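Local structure of nucleoporin p58/p45 (4JO7) at residues F[18-29]-F[47-58]. The protein is a component of the nuclear pore complex, probably serving the traffic of cargo across the nuclear envelope, and associates with further copies of itself. Numbering follows the deposited sequence.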
loop_
_atom_site.group_PDB
_atom_site.type_symbol
_atom_site.label_atom_id
_atom_site.label_comp_id
_atom_site.label_asym_id
_atom_site.label_seq_id
_atom_site.Cartn_x
_atom_site.Cartn_y
_atom_site.Cartn_z
ATOM N N LEU F 18 -5.198 7.607 16.798
ATOM C CA LEU F 18 -4.893 6.297 17.370
ATOM C C LEU F 18 -4.653 6.406 18.868
ATOM O O LEU F 18 -5.140 5.580 19.641
ATOM C CB LEU F 18 -3.665 5.667 16.707
ATOM C CG LEU F 18 -3.821 5.085 15.301
ATOM C CD1 LEU F 18 -2.533 4.374 14.904
ATOM C CD2 LEU F 18 -5.005 4.131 15.206
ATOM N N GLN F 19 -3.900 7.423 19.280
ATOM C CA GLN F 19 -3.605 7.631 20.696
ATOM C C GLN F 19 -4.887 7.910 21.474
ATOM O O GLN F 19 -5.143 7.300 22.508
ATOM C CB GLN F 19 -2.621 8.787 20.879
ATOM C CG GLN F 19 -1.237 8.523 20.315
ATOM C CD GLN F 19 -0.404 7.617 21.201
ATOM O OE1 GLN F 19 -0.889 7.094 22.205
ATOM N NE2 GLN F 19 0.862 7.430 20.835
ATOM N N GLN F 20 -5.694 8.830 20.962
ATOM C CA GLN F 20 -6.944 9.204 21.609
ATOM C C GLN F 20 -7.908 8.018 21.693
ATOM O O GLN F 20 -8.397 7.679 22.768
ATOM C CB GLN F 20 -7.595 10.367 20.853
ATOM C CG GLN F 20 -6.771 11.650 20.875
ATOM C CD GLN F 20 -7.353 12.742 19.994
ATOM O OE1 GLN F 20 -8.060 12.466 19.026
ATOM N NE2 GLN F 20 -7.054 13.992 20.329
ATOM N N TYR F 21 -8.174 7.378 20.562
ATOM C CA TYR F 21 -9.143 6.286 20.526
ATOM C C TYR F 21 -8.693 5.106 21.374
ATOM O O TYR F 21 -9.519 4.376 21.923
ATOM C CB TYR F 21 -9.402 5.835 19.088
ATOM C CG TYR F 21 -10.307 6.763 18.312
ATOM C CD1 TYR F 21 -10.705 7.985 18.841
ATOM C CD2 TYR F 21 -10.785 6.407 17.059
ATOM C CE1 TYR F 21 -11.542 8.829 18.139
ATOM C CE2 TYR F 21 -11.621 7.248 16.349
ATOM C CZ TYR F 21 -11.998 8.455 16.896
ATOM O OH TYR F 21 -12.833 9.294 16.194
ATOM N N ARG F 22 -7.385 4.923 21.488
ATOM C CA ARG F 22 -6.846 3.820 22.267
ATOM C C ARG F 22 -7.275 3.979 23.717
ATOM O O ARG F 22 -7.654 3.008 24.375
ATOM C CB ARG F 22 -5.320 3.787 22.156
ATOM C CG ARG F 22 -4.661 2.622 22.875
ATOM C CD ARG F 22 -3.173 2.568 22.567
ATOM N NE ARG F 22 -2.368 2.269 23.749
ATOM C CZ ARG F 22 -2.208 1.054 24.265
ATOM N NH1 ARG F 22 -2.803 0.003 23.713
ATOM N NH2 ARG F 22 -1.455 0.888 25.343
ATOM N N GLN F 23 -7.237 5.214 24.204
ATOM C CA GLN F 23 -7.608 5.499 25.583
ATOM C C GLN F 23 -9.117 5.405 25.769
ATOM O O GLN F 23 -9.593 4.856 26.761
ATOM C CB GLN F 23 -7.112 6.885 25.993
ATOM C CG GLN F 23 -7.495 7.282 27.408
ATOM C CD GLN F 23 -7.009 6.285 28.443
ATOM O OE1 GLN F 23 -7.793 5.507 28.990
ATOM N NE2 GLN F 23 -5.709 6.305 28.720
ATOM N N GLN F 24 -9.862 5.937 24.806
ATOM C CA GLN F 24 -11.317 5.935 24.870
ATOM C C GLN F 24 -11.865 4.508 24.892
ATOM O O GLN F 24 -12.839 4.215 25.586
ATOM C CB GLN F 24 -11.893 6.716 23.686
ATOM C CG GLN F 24 -11.490 8.185 23.677
ATOM C CD GLN F 24 -12.022 8.937 22.473
ATOM O OE1 GLN F 24 -13.028 8.550 21.878
ATOM N NE2 GLN F 24 -11.343 10.015 22.105
ATOM N N ILE F 25 -11.230 3.620 24.135
ATOM C CA ILE F 25 -11.653 2.222 24.089
ATOM C C ILE F 25 -11.240 1.486 25.359
ATOM O O ILE F 25 -11.978 0.641 25.864
ATOM C CB ILE F 25 -11.088 1.504 22.854
ATOM C CG1 ILE F 25 -11.817 1.991 21.600
ATOM C CG2 ILE F 25 -11.239 -0.008 23.001
ATOM C CD1 ILE F 25 -11.299 1.394 20.313
ATOM N N GLU F 26 -10.066 1.818 25.885
ATOM C CA GLU F 26 -9.585 1.193 27.109
ATOM C C GLU F 26 -10.512 1.509 28.279
ATOM O O GLU F 26 -10.721 0.672 29.156
ATOM C CB GLU F 26 -8.162 1.655 27.428
ATOM C CG GLU F 26 -7.562 1.000 28.665
ATOM C CD GLU F 26 -7.464 -0.511 28.544
ATOM O OE1 GLU F 26 -7.586 -1.030 27.414
ATOM O OE2 GLU F 26 -7.265 -1.180 29.582
ATOM N N GLU F 27 -11.077 2.712 28.287
ATOM C CA GLU F 27 -11.978 3.110 29.362
ATOM C C GLU F 27 -13.342 2.449 29.203
ATOM O O GLU F 27 -14.025 2.171 30.189
ATOM C CB GLU F 27 -12.135 4.631 29.407
ATOM C CG GLU F 27 -13.011 5.123 30.552
ATOM C CD GLU F 27 -12.508 4.664 31.909
ATOM O OE1 GLU F 27 -11.330 4.253 31.998
ATOM O OE2 GLU F 27 -13.290 4.710 32.884
ATOM N N LEU F 28 -13.740 2.206 27.958
ATOM C CA LEU F 28 -14.970 1.472 27.682
ATOM C C LEU F 28 -14.842 0.029 28.154
ATOM O O LEU F 28 -15.827 -0.590 28.555
ATOM C CB LEU F 28 -15.286 1.492 26.185
ATOM C CG LEU F 28 -16.271 2.537 25.652
ATOM C CD1 LEU F 28 -16.490 3.684 26.629
ATOM C CD2 LEU F 28 -15.788 3.062 24.310
ATOM N N GLU F 29 -13.623 -0.498 28.119
ATOM C CA GLU F 29 -13.393 -1.911 28.408
ATOM C C GLU F 29 -13.403 -2.231 29.897
ATOM O O GLU F 29 -14.043 -3.190 30.322
ATOM C CB GLU F 29 -12.073 -2.370 27.796
ATOM C CG GLU F 29 -12.147 -2.598 26.305
ATOM C CD GLU F 29 -10.822 -3.037 25.731
ATOM O OE1 GLU F 29 -9.776 -2.562 26.226
ATOM O OE2 GLU F 29 -10.828 -3.863 24.797
ATOM N N SER F 47 -8.624 -6.411 26.824
ATOM C CA SER F 47 -7.696 -5.288 26.721
ATOM C C SER F 47 -6.432 -5.671 25.955
ATOM O O SER F 47 -5.959 -4.910 25.110
ATOM C CB SER F 47 -7.319 -4.774 28.110
ATOM O OG SER F 47 -8.467 -4.329 28.812
HETATM N N MSE F 48 -5.901 -6.856 26.240
HETATM C CA MSE F 48 -4.712 -7.347 25.564
HETATM C C MSE F 48 -4.990 -7.523 24.097
HETATM O O MSE F 48 -4.165 -7.108 23.254
HETATM C CB MSE F 48 -4.292 -8.681 26.168
HETATM C CG MSE F 48 -3.579 -8.477 27.500
HETATM SE SE MSE F 48 -3.151 -10.225 28.301
HETATM C CE MSE F 48 -1.792 -10.800 26.995
ATOM N N ALA F 49 -6.130 -8.123 23.772
ATOM C CA ALA F 49 -6.531 -8.318 22.380
ATOM C C ALA F 49 -6.669 -6.984 21.644
ATOM O O ALA F 49 -6.205 -6.841 20.507
ATOM C CB ALA F 49 -7.830 -9.100 22.307
HETATM N N MSE F 50 -7.293 -6.008 22.296
HETATM C CA MSE F 50 -7.489 -4.696 21.702
HETATM C C MSE F 50 -6.167 -4.020 21.467
HETATM O O MSE F 50 -6.001 -3.315 20.448
HETATM C CB MSE F 50 -8.341 -3.839 22.632
HETATM C CG MSE F 50 -8.575 -2.456 22.038
HETATM SE SE MSE F 50 -9.358 -2.626 20.239
HETATM C CE MSE F 50 -11.004 -3.582 20.746
ATOM N N GLN F 51 -5.223 -4.216 22.382
ATOM C CA GLN F 51 -3.900 -3.621 22.266
ATOM C C GLN F 51 -3.212 -4.102 20.993
ATOM O O GLN F 51 -2.558 -3.323 20.303
ATOM C CB GLN F 51 -3.047 -3.967 23.487
ATOM C CG GLN F 51 -1.576 -3.602 23.339
ATOM C CD GLN F 51 -0.748 -3.988 24.552
ATOM O OE1 GLN F 51 0.244 -4.709 24.434
ATOM N NE2 GLN F 51 -1.147 -3.506 25.725
ATOM N N LYS F 52 -3.356 -5.387 20.689
ATOM C CA LYS F 52 -2.728 -5.961 19.507
ATOM C C LYS F 52 -3.398 -5.469 18.228
ATOM O O LYS F 52 -2.738 -5.308 17.199
ATOM C CB LYS F 52 -2.740 -7.486 19.575
ATOM C CG LYS F 52 -1.964 -8.040 20.763
ATOM C CD LYS F 52 -1.531 -9.478 20.542
ATOM C CE LYS F 52 -1.002 -10.098 21.827
ATOM N NZ LYS F 52 0.001 -9.230 22.508
ATOM N N ILE F 53 -4.703 -5.226 18.295
ATOM C CA ILE F 53 -5.421 -4.606 17.188
ATOM C C ILE F 53 -4.837 -3.224 16.902
ATOM O O ILE F 53 -4.591 -2.858 15.750
ATOM C CB ILE F 53 -6.923 -4.512 17.493
ATOM C CG1 ILE F 53 -7.567 -5.895 17.337
ATOM C CG2 ILE F 53 -7.608 -3.504 16.577
ATOM C CD1 ILE F 53 -9.002 -5.974 17.837
ATOM N N TYR F 54 -4.582 -2.468 17.956
ATOM C CA TYR F 54 -3.980 -1.146 17.845
ATOM C C TYR F 54 -2.612 -1.249 17.183
ATOM O O TYR F 54 -2.241 -0.433 16.338
ATOM C CB TYR F 54 -3.861 -0.526 19.239
ATOM C CG TYR F 54 -2.784 0.523 19.382
ATOM C CD1 TYR F 54 -3.043 1.852 19.090
ATOM C CD2 TYR F 54 -1.513 0.184 19.827
ATOM C CE1 TYR F 54 -2.066 2.814 19.225
ATOM C CE2 TYR F 54 -0.526 1.140 19.962
ATOM C CZ TYR F 54 -0.813 2.454 19.664
ATOM O OH TYR F 54 0.157 3.416 19.795
ATOM N N GLN F 55 -1.859 -2.270 17.578
ATOM C CA GLN F 55 -0.539 -2.487 17.002
ATOM C C GLN F 55 -0.619 -2.773 15.502
ATOM O O GLN F 55 0.246 -2.355 14.736
ATOM C CB GLN F 55 0.197 -3.599 17.757
ATOM C CG GLN F 55 0.573 -3.171 19.173
ATOM C CD GLN F 55 1.291 -4.248 19.963
ATOM O OE1 GLN F 55 0.915 -5.420 19.928
ATOM N NE2 GLN F 55 2.340 -3.853 20.674
ATOM N N THR F 56 -1.668 -3.460 15.072
ATOM C CA THR F 56 -1.838 -3.743 13.652
ATOM C C THR F 56 -2.139 -2.451 12.886
ATOM O O THR F 56 -1.627 -2.243 11.786
ATOM C CB THR F 56 -2.938 -4.791 13.425
ATOM O OG1 THR F 56 -2.600 -5.986 14.137
ATOM C CG2 THR F 56 -3.098 -5.111 11.952
ATOM N N PHE F 57 -2.945 -1.568 13.470
ATOM C CA PHE F 57 -3.247 -0.294 12.829
ATOM C C PHE F 57 -1.991 0.564 12.674
ATOM O O PHE F 57 -1.802 1.213 11.648
ATOM C CB PHE F 57 -4.313 0.485 13.611
ATOM C CG PHE F 57 -5.722 0.111 13.246
ATOM C CD1 PHE F 57 -6.278 0.545 12.055
ATOM C CD2 PHE F 57 -6.488 -0.680 14.091
ATOM C CE1 PHE F 57 -7.579 0.206 11.710
ATOM C CE2 PHE F 57 -7.788 -1.023 13.752
ATOM C CZ PHE F 57 -8.333 -0.582 12.564
ATOM N N VAL F 58 -1.146 0.585 13.700
ATOM C CA VAL F 58 0.079 1.379 13.638
ATOM C C VAL F 58 0.981 0.838 12.523
ATOM O O VAL F 58 1.547 1.608 11.740
ATOM C CB VAL F 58 0.844 1.355 14.963
ATOM C CG1 VAL F 58 2.168 2.112 14.831
ATOM C CG2 VAL F 58 -0.001 1.954 16.080
HETATM O O HOH W 1 -7.094 -2.340 25.112
#
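Tyr-54 of helix 43-85 and Arg-22 and Leu-18 of helix 2-29 bury the most surface here, and the side chain of Arg-22 lies over one face of the Tyr-54 ring. With chi1 at -177°, CG of Arg-22 stands opposite the backbone N, and the side chain reaches toward helix 43-85 until CD sits over the centre of that face, 3.5 Å from the Tyr-54 centroid, as a CH-pi contact. Beyond a bend at chi3 the guanidinium stays above the same face, CZ 4.8 Å from that centroid, in a cation-pi pair whose planes are tilted 37° apart. NH1 of Arg-22 then runs on beside the aliphatic part of Gln-51, 3.8 Å from its CG. The other face of the Tyr-54 ring is covered, toward its rim, by Val-58 CG2 from the next turn of its own helix.

Leu-18 closes the apolar end: CD1 reaches Val-58 CG2 at 3.7 Å, while CD2 lies against Phe-57 CB and CB faces the Tyr-54 ring obliquely. Further along, Ile-25 CG2 packs on CG of selenomethionine Met-50 at 3.7 Å.

At the far end the contact turns polar. The carboxylate of Glu-29 lies across Met-50, OE2 3.3 Å from its CB, and that same OE2 is hydrogen-bonded to Tyr-81 OH of the second subunit. Replacing Glu-29 by an alanine is likely to leave that tyrosine hydroxyl without this partner and to lose the packing against Met-50 CB. Water 1 sits between the helices, within hydrogen-bonding range of both Glu-26 OE1 (2.7 Å) and Ser-47 O, whereas Ser-47 OG is hydrogen-bonded to Pro-43 O.

The axes of segments 18-29 and 47-58 approach to 10.7 Å and run nearly antiparallel, at 165°, as in a helical hairpin, whose neighbouring surfaces pack on the second subunit and on another protein chain, consistent with a coiled-coil assembly module of the nuclear pore.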